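Local atomic coordinates of fimbrin (Schizosaccharomyces pombe, PDB entry 1RT8), a protein that binds and crosslinks actin filaments, associates with the actin structures that develop and maintain cell polarity, and acts in cytokinesis, mating and spore formation. Residues 361-369 / 381-392; 283-294 / 303-311. One frame throughout, in Å; residues are numbered along the deposited sequence.

Both contacts fall inside the third calponin-homology domain, within the second actin-binding region of the crosslinking core. Along the chain contact 2 is complete before the residues of contact 1 begin: helix 282-296 first meets the loop and short helical turn of 303-311, and the loop after helix 345-361 later meets helix 379-397. Their centres lie about 15 Å apart, yet they touch. CD2 of Leu383 packs on CE2 of Phe306 at 3.6 Å, and CE of Met390 reaches CG of Trp293 at 3.5 Å. Helix 379-397 is shared: one flank takes the 361-369 loop, another meets the partners of contact 2, so both belong to one packed domain, contact 2 buried and contact 1 partly at the surface.

Contact 1: residues 361-369 / 381-392; sequences NQGFSLVGI and LTLALVWQMMRM
Loop 361-369 runs antiparallel to helix segment 381-392, its CA atoms closest at Phe364 and Gln388 (5.7 Å), with Leu366 beside Leu385 and Ile369 beside Leu381. A Schellman motif, with Gly363 at positive phi, ends helix 345-361 and starts the loop; a type I turn from Leu366 to Ile369, closed by Ile369 N bonding Leu366 O, finishes it. Phe364 lays one ring face over the helix backbone, Gln388 O and Met389 N each 3.9 Å above the ring plane near its rim. Its CZ is 3.5 Å from CA of Met389, and CE1 is 3.5 Å from CB of Met392, while CD1 of Leu385 lies at the ring edge. Gln388 CB lies against the same ring, and its CG against Leu366 CD2 (3.8 Å). An alanine in place of Phe364 would remove the ring and is likely to leave a gap over the Met389 backbone, between Met392 and Leu385. Met392, bent at chi2 (56°) and chi3 (77°), curls its CE to 3.6 Å from Gln362 O. Farther along, Leu366 CD2 meets Leu385 CD1 at 3.5 Å. Ile369 enters extended, chi2 175°, setting CD1 3.8 Å from Ala384 CB and near Leu381 O, while its CG1 faces Leu381 CD2. Helix 314-323 also borders this contact: Leu385 touches Leu316, and Met389 touches Ala319 and Tyr320. The contact therefore packs an interhelical loop by its apolar side chains along a long helix of the all-helical calponin-homology fold, joining the end of helix 345-361 to helix 379-397.

Contact 2: residues 283-294 / 303-311; sequences GEREARVFTLWL and IHDFFNNLR
Helix 282-296, the first long helix of this calponin-homology domain, is met by the loop and weakly bonded helical turn of 303-311, which follow it in the chain. Phe306 carries much of the contact: with CG anti to the backbone N (chi1 -178°), its ring reaches the helix, where CA of Ala287 lies over one face and CB of Phe290 is 3.7 Å from CE1. CZ of Phe306 sits at the edge of the Phe290 ring. Phe307 brings CE1 to 3.7 Å from Ala287 CB, its own face centred under CD2 of Phe306. Within the helix, Thr291 OG1 donates to Ala287 O (2.8 Å), tilted 34° from the carbonyl plane; the Thr291 amide reaches that oxygen from the opposite face. The same hydroxyl accepts from a water at 3.1 Å, which takes the Phe306 N-H, bridging the segments. Thr291 OG1 also lies 3.5 Å from Phe306 CB, and CG2 against Ile303 O. CD1 of Ile303 closes the far end against Leu294 CB (3.8 Å). Glu284 forms a salt bridge with Arg379, which also makes a cation-pi contact with Phe307. Helix 314-323 meets Ile303 and Leu310 through Ile315, while Thr382 and Leu383 of helix 379-397 pack on Phe306.

Contact 1: residues 361-369 / 381-392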
loop_
_atom_site.group_PDB
_atom_site.type_symbol
_atom_site.label_atom_id
_atom_site.label_comp_id
_atom_site.label_asym_id
_atom_site.label_seq_id
_atom_site.Cartn_x
_atom_site.Cartn_y
_atom_site.Cartn_z
ATOM N N ASN A 361 -20.354 -13.488 20.079
ATOM C CA ASN A 361 -19.934 -13.371 21.475
ATOM C C ASN A 361 -19.447 -11.964 21.785
ATOM O O ASN A 361 -19.684 -11.442 22.879
ATOM C CB ASN A 361 -18.804 -14.350 21.799
ATOM C CG ASN A 361 -19.272 -15.784 21.837
ATOM O OD1 ASN A 361 -20.425 -16.055 22.155
ATOM N ND2 ASN A 361 -18.374 -16.714 21.525
ATOM N N GLN A 362 -18.768 -11.353 20.816
ATOM C CA GLN A 362 -18.232 -10.014 20.992
ATOM C C GLN A 362 -19.244 -8.891 20.796
ATOM O O GLN A 362 -18.891 -7.711 20.853
ATOM C CB GLN A 362 -17.041 -9.816 20.068
ATOM C CG GLN A 362 -15.803 -10.538 20.545
ATOM C CD GLN A 362 -14.609 -10.279 19.660
ATOM O OE1 GLN A 362 -14.531 -9.244 18.995
ATOM N NE2 GLN A 362 -13.656 -11.208 19.661
ATOM N N GLY A 363 -20.502 -9.255 20.572
ATOM C CA GLY A 363 -21.530 -8.248 20.397
ATOM C C GLY A 363 -21.847 -7.839 18.968
ATOM O O GLY A 363 -22.700 -6.981 18.754
ATOM N N PHE A 364 -21.170 -8.436 17.990
ATOM C CA PHE A 364 -21.430 -8.108 16.589
ATOM C C PHE A 364 -22.903 -8.362 16.270
ATOM O O PHE A 364 -23.578 -9.153 16.937
ATOM C CB PHE A 364 -20.605 -9.000 15.643
ATOM C CG PHE A 364 -19.112 -8.781 15.700
ATOM C CD1 PHE A 364 -18.532 -7.948 16.653
ATOM C CD2 PHE A 364 -18.279 -9.447 14.793
ATOM C CE1 PHE A 364 -17.141 -7.788 16.709
ATOM C CE2 PHE A 364 -16.893 -9.295 14.836
ATOM C CZ PHE A 364 -16.318 -8.462 15.798
ATOM N N SER A 365 -23.404 -7.685 15.247
ATOM C CA SER A 365 -24.770 -7.904 14.812
ATOM C C SER A 365 -24.615 -8.779 13.562
ATOM O O SER A 365 -24.287 -8.280 12.486
ATOM C CB SER A 365 -25.441 -6.575 14.467
ATOM O OG SER A 365 -26.746 -6.784 13.968
ATOM N N LEU A 366 -24.831 -10.083 13.719
ATOM C CA LEU A 366 -24.678 -11.036 12.618
ATOM C C LEU A 366 -25.873 -11.983 12.462
ATOM O O LEU A 366 -25.768 -13.020 11.816
ATOM C CB LEU A 366 -23.408 -11.866 12.851
ATOM C CG LEU A 366 -22.104 -11.083 13.082
ATOM C CD1 LEU A 366 -21.031 -12.027 13.589
ATOM C CD2 LEU A 366 -21.647 -10.410 11.775
ATOM N N VAL A 367 -27.009 -11.613 13.039
ATOM C CA VAL A 367 -28.207 -12.450 13.004
ATOM C C VAL A 367 -28.539 -13.161 11.685
ATOM O O VAL A 367 -28.948 -14.325 11.697
ATOM C CB VAL A 367 -29.446 -11.648 13.450
ATOM C CG1 VAL A 367 -30.571 -12.607 13.830
ATOM C CG2 VAL A 367 -29.085 -10.742 14.624
ATOM N N GLY A 368 -28.368 -12.489 10.551
ATOM C CA GLY A 368 -28.683 -13.137 9.283
ATOM C C GLY A 368 -27.510 -13.761 8.540
ATOM O O GLY A 368 -27.631 -14.151 7.375
ATOM N N ILE A 369 -26.369 -13.875 9.208
ATOM C CA ILE A 369 -25.184 -14.425 8.569
ATOM C C ILE A 369 -24.805 -15.790 9.114
ATOM O O ILE A 369 -24.946 -16.052 10.302
ATOM C CB ILE A 369 -23.990 -13.478 8.757
ATOM C CG1 ILE A 369 -24.310 -12.134 8.107
ATOM C CG2 ILE A 369 -22.727 -14.100 8.186
ATOM C CD1 ILE A 369 -23.264 -11.085 8.321
ATOM N N LEU A 381 -22.681 -10.591 2.554
ATOM C CA LEU A 381 -22.510 -11.078 3.915
ATOM C C LEU A 381 -21.045 -11.110 4.372
ATOM O O LEU A 381 -20.768 -10.994 5.569
ATOM C CB LEU A 381 -23.180 -12.450 4.066
ATOM C CG LEU A 381 -24.673 -12.433 3.679
ATOM C CD1 LEU A 381 -25.294 -13.811 3.901
ATOM C CD2 LEU A 381 -25.420 -11.378 4.487
ATOM N N THR A 382 -20.104 -11.249 3.436
ATOM C CA THR A 382 -18.691 -11.250 3.815
ATOM C C THR A 382 -18.311 -9.815 4.196
ATOM O O THR A 382 -17.595 -9.593 5.175
ATOM C CB THR A 382 -17.778 -11.740 2.673
ATOM O OG1 THR A 382 -18.080 -13.108 2.369
ATOM C CG2 THR A 382 -16.309 -11.654 3.083
ATOM N N LEU A 383 -18.807 -8.845 3.430
ATOM C CA LEU A 383 -18.538 -7.438 3.724
ATOM C C LEU A 383 -19.204 -7.047 5.042
ATOM O O LEU A 383 -18.645 -6.291 5.828
ATOM C CB LEU A 383 -19.082 -6.547 2.611
ATOM C CG LEU A 383 -18.352 -6.492 1.272
ATOM C CD1 LEU A 383 -19.264 -5.826 0.255
ATOM C CD2 LEU A 383 -17.046 -5.700 1.414
ATOM N N ALA A 384 -20.408 -7.561 5.273
ATOM C CA ALA A 384 -21.140 -7.246 6.491
ATOM C C ALA A 384 -20.405 -7.755 7.737
ATOM O O ALA A 384 -20.332 -7.056 8.754
ATOM C CB ALA A 384 -22.552 -7.842 6.426
ATOM N N LEU A 385 -19.863 -8.967 7.666
ATOM C CA LEU A 385 -19.146 -9.522 8.812
ATOM C C LEU A 385 -17.854 -8.746 9.079
ATOM O O LEU A 385 -17.565 -8.403 10.219
ATOM C CB LEU A 385 -18.826 -11.003 8.592
ATOM C CG LEU A 385 -17.860 -11.656 9.594
ATOM C CD1 LEU A 385 -18.423 -11.545 11.007
ATOM C CD2 LEU A 385 -17.662 -13.133 9.221
ATOM N N VAL A 386 -17.069 -8.469 8.043
ATOM C CA VAL A 386 -15.837 -7.724 8.282
ATOM C C VAL A 386 -16.185 -6.332 8.807
ATOM O O VAL A 386 -15.526 -5.834 9.722
ATOM C CB VAL A 386 -14.966 -7.615 7.014
ATOM C CG1 VAL A 386 -13.757 -6.733 7.284
ATOM C CG2 VAL A 386 -14.509 -9.002 6.576
ATOM N N TRP A 387 -17.225 -5.714 8.251
ATOM C CA TRP A 387 -17.634 -4.392 8.714
ATOM C C TRP A 387 -17.935 -4.416 10.207
ATOM O O TRP A 387 -17.495 -3.536 10.943
ATOM C CB TRP A 387 -18.869 -3.892 7.962
ATOM C CG TRP A 387 -19.467 -2.667 8.589
ATOM C CD1 TRP A 387 -20.730 -2.536 9.088
ATOM C CD2 TRP A 387 -18.813 -1.407 8.817
ATOM N NE1 TRP A 387 -20.907 -1.272 9.615
ATOM C CE2 TRP A 387 -19.744 -0.561 9.459
ATOM C CE3 TRP A 387 -17.532 -0.914 8.536
ATOM C CZ2 TRP A 387 -19.434 0.755 9.830
ATOM C CZ3 TRP A 387 -17.223 0.403 8.905
ATOM C CH2 TRP A 387 -18.169 1.217 9.542
ATOM N N GLN A 388 -18.685 -5.415 10.661
ATOM C CA GLN A 388 -19.002 -5.504 12.085
ATOM C C GLN A 388 -17.718 -5.572 12.903
ATOM O O GLN A 388 -17.639 -4.998 13.990
ATOM C CB GLN A 388 -19.858 -6.734 12.373
ATOM C CG GLN A 388 -21.270 -6.590 11.889
ATOM C CD GLN A 388 -22.027 -5.519 12.637
ATOM O OE1 GLN A 388 -22.765 -4.738 12.035
ATOM N NE2 GLN A 388 -21.855 -5.474 13.960
ATOM N N MET A 389 -16.722 -6.285 12.386
ATOM C CA MET A 389 -15.442 -6.396 13.078
ATOM C C MET A 389 -14.770 -5.022 13.138
ATOM O O MET A 389 -14.282 -4.601 14.189
ATOM C CB MET A 389 -14.524 -7.394 12.363
ATOM C CG MET A 389 -13.285 -7.762 13.157
ATOM S SD MET A 389 -12.124 -8.803 12.240
ATOM C CE MET A 389 -12.599 -10.439 12.784
ATOM N N MET A 390 -14.741 -4.321 12.009
ATOM C CA MET A 390 -14.137 -2.994 11.975
ATOM C C MET A 390 -14.919 -2.033 12.866
ATOM O O MET A 390 -14.334 -1.260 13.618
ATOM C CB MET A 390 -14.117 -2.435 10.545
ATOM C CG MET A 390 -13.759 -0.946 10.468
ATOM S SD MET A 390 -13.589 -0.296 8.767
ATOM C CE MET A 390 -11.975 -0.885 8.334
ATOM N N ARG A 391 -16.242 -2.086 12.777
ATOM C CA ARG A 391 -17.092 -1.197 13.556
ATOM C C ARG A 391 -16.953 -1.378 15.068
ATOM O O ARG A 391 -16.887 -0.392 15.814
ATOM C CB ARG A 391 -18.556 -1.381 13.157
ATOM C CG ARG A 391 -19.512 -0.451 13.882
ATOM C CD ARG A 391 -19.217 1.011 13.549
ATOM N NE ARG A 391 -20.102 1.925 14.268
ATOM C CZ ARG A 391 -19.961 2.279 15.545
ATOM N NH1 ARG A 391 -18.962 1.798 16.270
ATOM N NH2 ARG A 391 -20.820 3.133 16.096
ATOM N N MET A 392 -16.927 -2.629 15.521
ATOM C CA MET A 392 -16.796 -2.895 16.948
ATOM C C MET A 392 -15.437 -2.428 17.435
ATOM O O MET A 392 -15.317 -1.914 18.545
ATOM C CB MET A 392 -16.960 -4.382 17.248
ATOM C CG MET A 392 -16.975 -4.695 18.737
ATOM S SD MET A 392 -18.256 -3.752 19.599
ATOM C CE MET A 392 -19.733 -4.657 19.140
#

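Contact 2: residues 283-294 / 303-311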
loop_
_atom_site.group_PDB
_atom_site.type_symbol
_atom_site.label_atom_id
_atom_site.label_comp_id
_atom_site.label_asym_id
_atom_site.label_seq_id
_atom_site.Cartn_x
_atom_site.Cartn_y
_atom_site.Cartn_z
ATOM N N GLY A 283 -19.363 -1.627 -3.293
ATOM C CA GLY A 283 -18.948 -2.915 -2.778
ATOM C C GLY A 283 -17.470 -3.166 -2.998
ATOM O O GLY A 283 -16.784 -3.674 -2.106
ATOM N N GLU A 284 -16.969 -2.814 -4.183
ATOM C CA GLU A 284 -15.555 -3.012 -4.490
ATOM C C GLU A 284 -14.674 -2.132 -3.612
ATOM O O GLU A 284 -13.622 -2.572 -3.139
ATOM C CB GLU A 284 -15.254 -2.707 -5.964
ATOM C CG GLU A 284 -15.742 -3.760 -6.958
ATOM C CD GLU A 284 -15.267 -5.166 -6.617
ATOM O OE1 GLU A 284 -14.066 -5.349 -6.341
ATOM O OE2 GLU A 284 -16.098 -6.096 -6.633
ATOM N N ARG A 285 -15.103 -0.890 -3.393
ATOM C CA ARG A 285 -14.326 0.031 -2.567
ATOM C C ARG A 285 -14.222 -0.461 -1.126
ATOM O O ARG A 285 -13.139 -0.446 -0.537
ATOM C CB ARG A 285 -14.937 1.434 -2.609
ATOM C CG ARG A 285 -14.654 2.183 -3.913
ATOM C CD ARG A 285 -13.163 2.295 -4.147
ATOM N NE ARG A 285 -12.489 2.946 -3.024
ATOM C CZ ARG A 285 -11.255 2.658 -2.625
ATOM N NH1 ARG A 285 -10.555 1.732 -3.261
ATOM N NH2 ARG A 285 -10.724 3.273 -1.574
ATOM N N GLU A 286 -15.343 -0.900 -0.561
ATOM C CA GLU A 286 -15.332 -1.403 0.808
ATOM C C GLU A 286 -14.366 -2.574 0.878
ATOM O O GLU A 286 -13.567 -2.669 1.807
ATOM C CB GLU A 286 -16.734 -1.861 1.247
ATOM C CG GLU A 286 -17.782 -0.747 1.292
ATOM C CD GLU A 286 -19.102 -1.198 1.902
ATOM O OE1 GLU A 286 -19.466 -2.378 1.742
ATOM O OE2 GLU A 286 -19.790 -0.371 2.530
ATOM N N ALA A 287 -14.432 -3.453 -0.119
ATOM C CA ALA A 287 -13.562 -4.623 -0.170
ATOM C C ALA A 287 -12.089 -4.215 -0.137
ATOM O O ALA A 287 -11.292 -4.815 0.587
ATOM C CB ALA A 287 -13.859 -5.455 -1.436
ATOM N N ARG A 288 -11.730 -3.197 -0.916
ATOM C CA ARG A 288 -10.348 -2.726 -0.958
ATOM C C ARG A 288 -9.934 -2.051 0.345
ATOM O O ARG A 288 -8.793 -2.186 0.769
ATOM C CB ARG A 288 -10.145 -1.768 -2.137
ATOM C CG ARG A 288 -9.889 -2.486 -3.462
ATOM C CD ARG A 288 -9.987 -1.533 -4.652
ATOM N NE ARG A 288 -9.793 -2.214 -5.935
ATOM C CZ ARG A 288 -8.623 -2.674 -6.378
ATOM N NH1 ARG A 288 -7.528 -2.530 -5.643
ATOM N NH2 ARG A 288 -8.546 -3.276 -7.561
ATOM N N VAL A 289 -10.860 -1.326 0.971
ATOM C CA VAL A 289 -10.587 -0.655 2.243
ATOM C C VAL A 289 -10.431 -1.694 3.354
ATOM O O VAL A 289 -9.515 -1.602 4.176
ATOM C CB VAL A 289 -11.730 0.321 2.627
ATOM C CG1 VAL A 289 -11.531 0.826 4.051
ATOM C CG2 VAL A 289 -11.756 1.502 1.648
ATOM N N PHE A 290 -11.329 -2.677 3.377
ATOM C CA PHE A 290 -11.285 -3.733 4.384
ATOM C C PHE A 290 -10.026 -4.576 4.198
ATOM O O PHE A 290 -9.435 -5.046 5.178
ATOM C CB PHE A 290 -12.531 -4.634 4.292
ATOM C CG PHE A 290 -13.823 -3.945 4.660
ATOM C CD1 PHE A 290 -15.044 -4.589 4.471
ATOM C CD2 PHE A 290 -13.825 -2.668 5.200
ATOM C CE1 PHE A 290 -16.243 -3.973 4.816
ATOM C CE2 PHE A 290 -15.024 -2.036 5.551
ATOM C CZ PHE A 290 -16.236 -2.692 5.359
ATOM N N THR A 291 -9.622 -4.773 2.942
ATOM C CA THR A 291 -8.425 -5.546 2.631
ATOM C C THR A 291 -7.211 -4.849 3.235
ATOM O O THR A 291 -6.372 -5.490 3.853
ATOM C CB THR A 291 -8.198 -5.682 1.106
ATOM O OG1 THR A 291 -9.168 -6.583 0.559
ATOM C CG2 THR A 291 -6.793 -6.218 0.811
ATOM N N LEU A 292 -7.127 -3.537 3.051
ATOM C CA LEU A 292 -6.012 -2.776 3.600
ATOM C C LEU A 292 -6.054 -2.882 5.119
ATOM O O LEU A 292 -5.034 -3.121 5.760
ATOM C CB LEU A 292 -6.108 -1.305 3.182
ATOM C CG LEU A 292 -5.836 -0.957 1.713
ATOM C CD1 LEU A 292 -6.347 0.446 1.415
ATOM C CD2 LEU A 292 -4.334 -1.056 1.429
ATOM N N TRP A 293 -7.240 -2.725 5.695
ATOM C CA TRP A 293 -7.373 -2.800 7.146
ATOM C C TRP A 293 -6.934 -4.159 7.704
ATOM O O TRP A 293 -6.046 -4.233 8.556
ATOM C CB TRP A 293 -8.815 -2.510 7.566
ATOM C CG TRP A 293 -9.010 -2.630 9.046
ATOM C CD1 TRP A 293 -8.430 -1.862 10.010
ATOM C CD2 TRP A 293 -9.807 -3.603 9.732
ATOM N NE1 TRP A 293 -8.811 -2.298 11.258
ATOM C CE2 TRP A 293 -9.657 -3.366 11.117
ATOM C CE3 TRP A 293 -10.630 -4.655 9.311
ATOM C CZ2 TRP A 293 -10.298 -4.140 12.086
ATOM C CZ3 TRP A 293 -11.272 -5.430 10.278
ATOM C CH2 TRP A 293 -11.100 -5.167 11.650
ATOM N N LEU A 294 -7.553 -5.235 7.235
ATOM C CA LEU A 294 -7.181 -6.562 7.716
ATOM C C LEU A 294 -5.686 -6.834 7.514
ATOM O O LEU A 294 -5.037 -7.386 8.397
ATOM C CB LEU A 294 -8.011 -7.641 7.007
ATOM C CG LEU A 294 -9.471 -7.750 7.459
ATOM C CD1 LEU A 294 -10.260 -8.613 6.472
ATOM C CD2 LEU A 294 -9.533 -8.342 8.861
ATOM N N ILE A 303 -3.917 -10.452 1.971
ATOM C CA ILE A 303 -5.068 -10.572 1.090
ATOM C C ILE A 303 -4.883 -9.856 -0.247
ATOM O O ILE A 303 -4.411 -8.713 -0.286
ATOM C CB ILE A 303 -6.329 -9.982 1.762
ATOM C CG1 ILE A 303 -6.626 -10.716 3.064
ATOM C CG2 ILE A 303 -7.510 -10.018 0.794
ATOM C CD1 ILE A 303 -7.518 -9.942 3.987
ATOM N N HIS A 304 -5.268 -10.514 -1.336
ATOM C CA HIS A 304 -5.171 -9.902 -2.666
ATOM C C HIS A 304 -6.471 -10.102 -3.430
ATOM O O HIS A 304 -6.649 -9.593 -4.538
ATOM C CB HIS A 304 -3.981 -10.496 -3.434
ATOM C CG HIS A 304 -2.649 -10.108 -2.856
ATOM N ND1 HIS A 304 -2.123 -8.843 -2.998
ATOM C CD2 HIS A 304 -1.779 -10.788 -2.068
ATOM C CE1 HIS A 304 -0.992 -8.755 -2.320
ATOM N NE2 HIS A 304 -0.761 -9.920 -1.745
ATOM N N ASP A 305 -7.390 -10.825 -2.796
ATOM C CA ASP A 305 -8.708 -11.121 -3.364
ATOM C C ASP A 305 -9.678 -11.342 -2.195
ATOM O O ASP A 305 -9.891 -12.475 -1.749
ATOM C CB ASP A 305 -8.630 -12.379 -4.243
ATOM C CG ASP A 305 -9.885 -12.590 -5.071
ATOM O OD1 ASP A 305 -10.866 -11.866 -4.835
ATOM O OD2 ASP A 305 -9.890 -13.475 -5.950
ATOM N N PHE A 306 -10.247 -10.241 -1.710
ATOM C CA PHE A 306 -11.169 -10.222 -0.575
ATOM C C PHE A 306 -12.321 -11.229 -0.642
ATOM O O PHE A 306 -12.657 -11.864 0.357
ATOM C CB PHE A 306 -11.746 -8.807 -0.419
ATOM C CG PHE A 306 -12.691 -8.640 0.756
ATOM C CD1 PHE A 306 -12.207 -8.283 2.011
ATOM C CD2 PHE A 306 -14.073 -8.791 0.593
ATOM C CE1 PHE A 306 -13.085 -8.074 3.084
ATOM C CE2 PHE A 306 -14.951 -8.586 1.652
ATOM C CZ PHE A 306 -14.455 -8.225 2.900
ATOM N N PHE A 307 -12.930 -11.369 -1.810
ATOM C CA PHE A 307 -14.063 -12.268 -1.945
ATOM C C PHE A 307 -13.751 -13.751 -2.081
ATOM O O PHE A 307 -14.654 -14.558 -2.302
ATOM C CB PHE A 307 -14.960 -11.791 -3.088
ATOM C CG PHE A 307 -15.582 -10.448 -2.832
ATOM C CD1 PHE A 307 -15.154 -9.325 -3.519
ATOM C CD2 PHE A 307 -16.554 -10.301 -1.844
ATOM C CE1 PHE A 307 -15.683 -8.072 -3.226
ATOM C CE2 PHE A 307 -17.082 -9.059 -1.547
ATOM C CZ PHE A 307 -16.645 -7.943 -2.237
ATOM N N ASN A 308 -12.479 -14.114 -1.947
ATOM C CA ASN A 308 -12.088 -15.516 -2.003
ATOM C C ASN A 308 -11.120 -15.879 -0.881
ATOM O O ASN A 308 -11.145 -17.002 -0.380
ATOM C CB ASN A 308 -11.454 -15.874 -3.354
ATOM C CG ASN A 308 -12.490 -16.041 -4.460
ATOM O OD1 ASN A 308 -13.346 -16.935 -4.402
ATOM N ND2 ASN A 308 -12.425 -15.172 -5.473
ATOM N N ASN A 309 -10.295 -14.927 -0.467
ATOM C CA ASN A 309 -9.308 -15.187 0.577
ATOM C C ASN A 309 -9.838 -15.395 2.004
ATOM O O ASN A 309 -9.070 -15.784 2.885
ATOM C CB ASN A 309 -8.259 -14.068 0.607
ATOM C CG ASN A 309 -7.517 -13.908 -0.715
ATOM O OD1 ASN A 309 -7.541 -14.790 -1.583
ATOM N ND2 ASN A 309 -6.835 -12.779 -0.865
ATOM N N LEU A 310 -11.122 -15.138 2.248
ATOM C CA LEU A 310 -11.684 -15.313 3.594
ATOM C C LEU A 310 -12.576 -16.546 3.691
ATOM O O LEU A 310 -13.141 -16.827 4.757
ATOM C CB LEU A 310 -12.530 -14.098 4.001
ATOM C CG LEU A 310 -11.912 -12.706 3.843
ATOM C CD1 LEU A 310 -12.798 -11.657 4.511
ATOM C CD2 LEU A 310 -10.556 -12.703 4.469
ATOM N N ARG A 311 -12.712 -17.271 2.583
ATOM C CA ARG A 311 -13.576 -18.445 2.556
ATOM C C ARG A 311 -13.236 -19.608 3.492
ATOM O O ARG A 311 -14.136 -20.303 3.943
ATOM C CB ARG A 311 -13.702 -18.964 1.125
ATOM C CG ARG A 311 -14.374 -17.983 0.171
ATOM C CD ARG A 311 -14.673 -18.667 -1.153
ATOM N NE ARG A 311 -15.202 -17.742 -2.149
ATOM C CZ ARG A 311 -15.723 -18.124 -3.313
ATOM N NH1 ARG A 311 -15.779 -19.414 -3.616
ATOM N NH2 ARG A 311 -16.197 -17.219 -4.166
HETATM O O HOH W 1 -8.866 -7.673 -2.286
#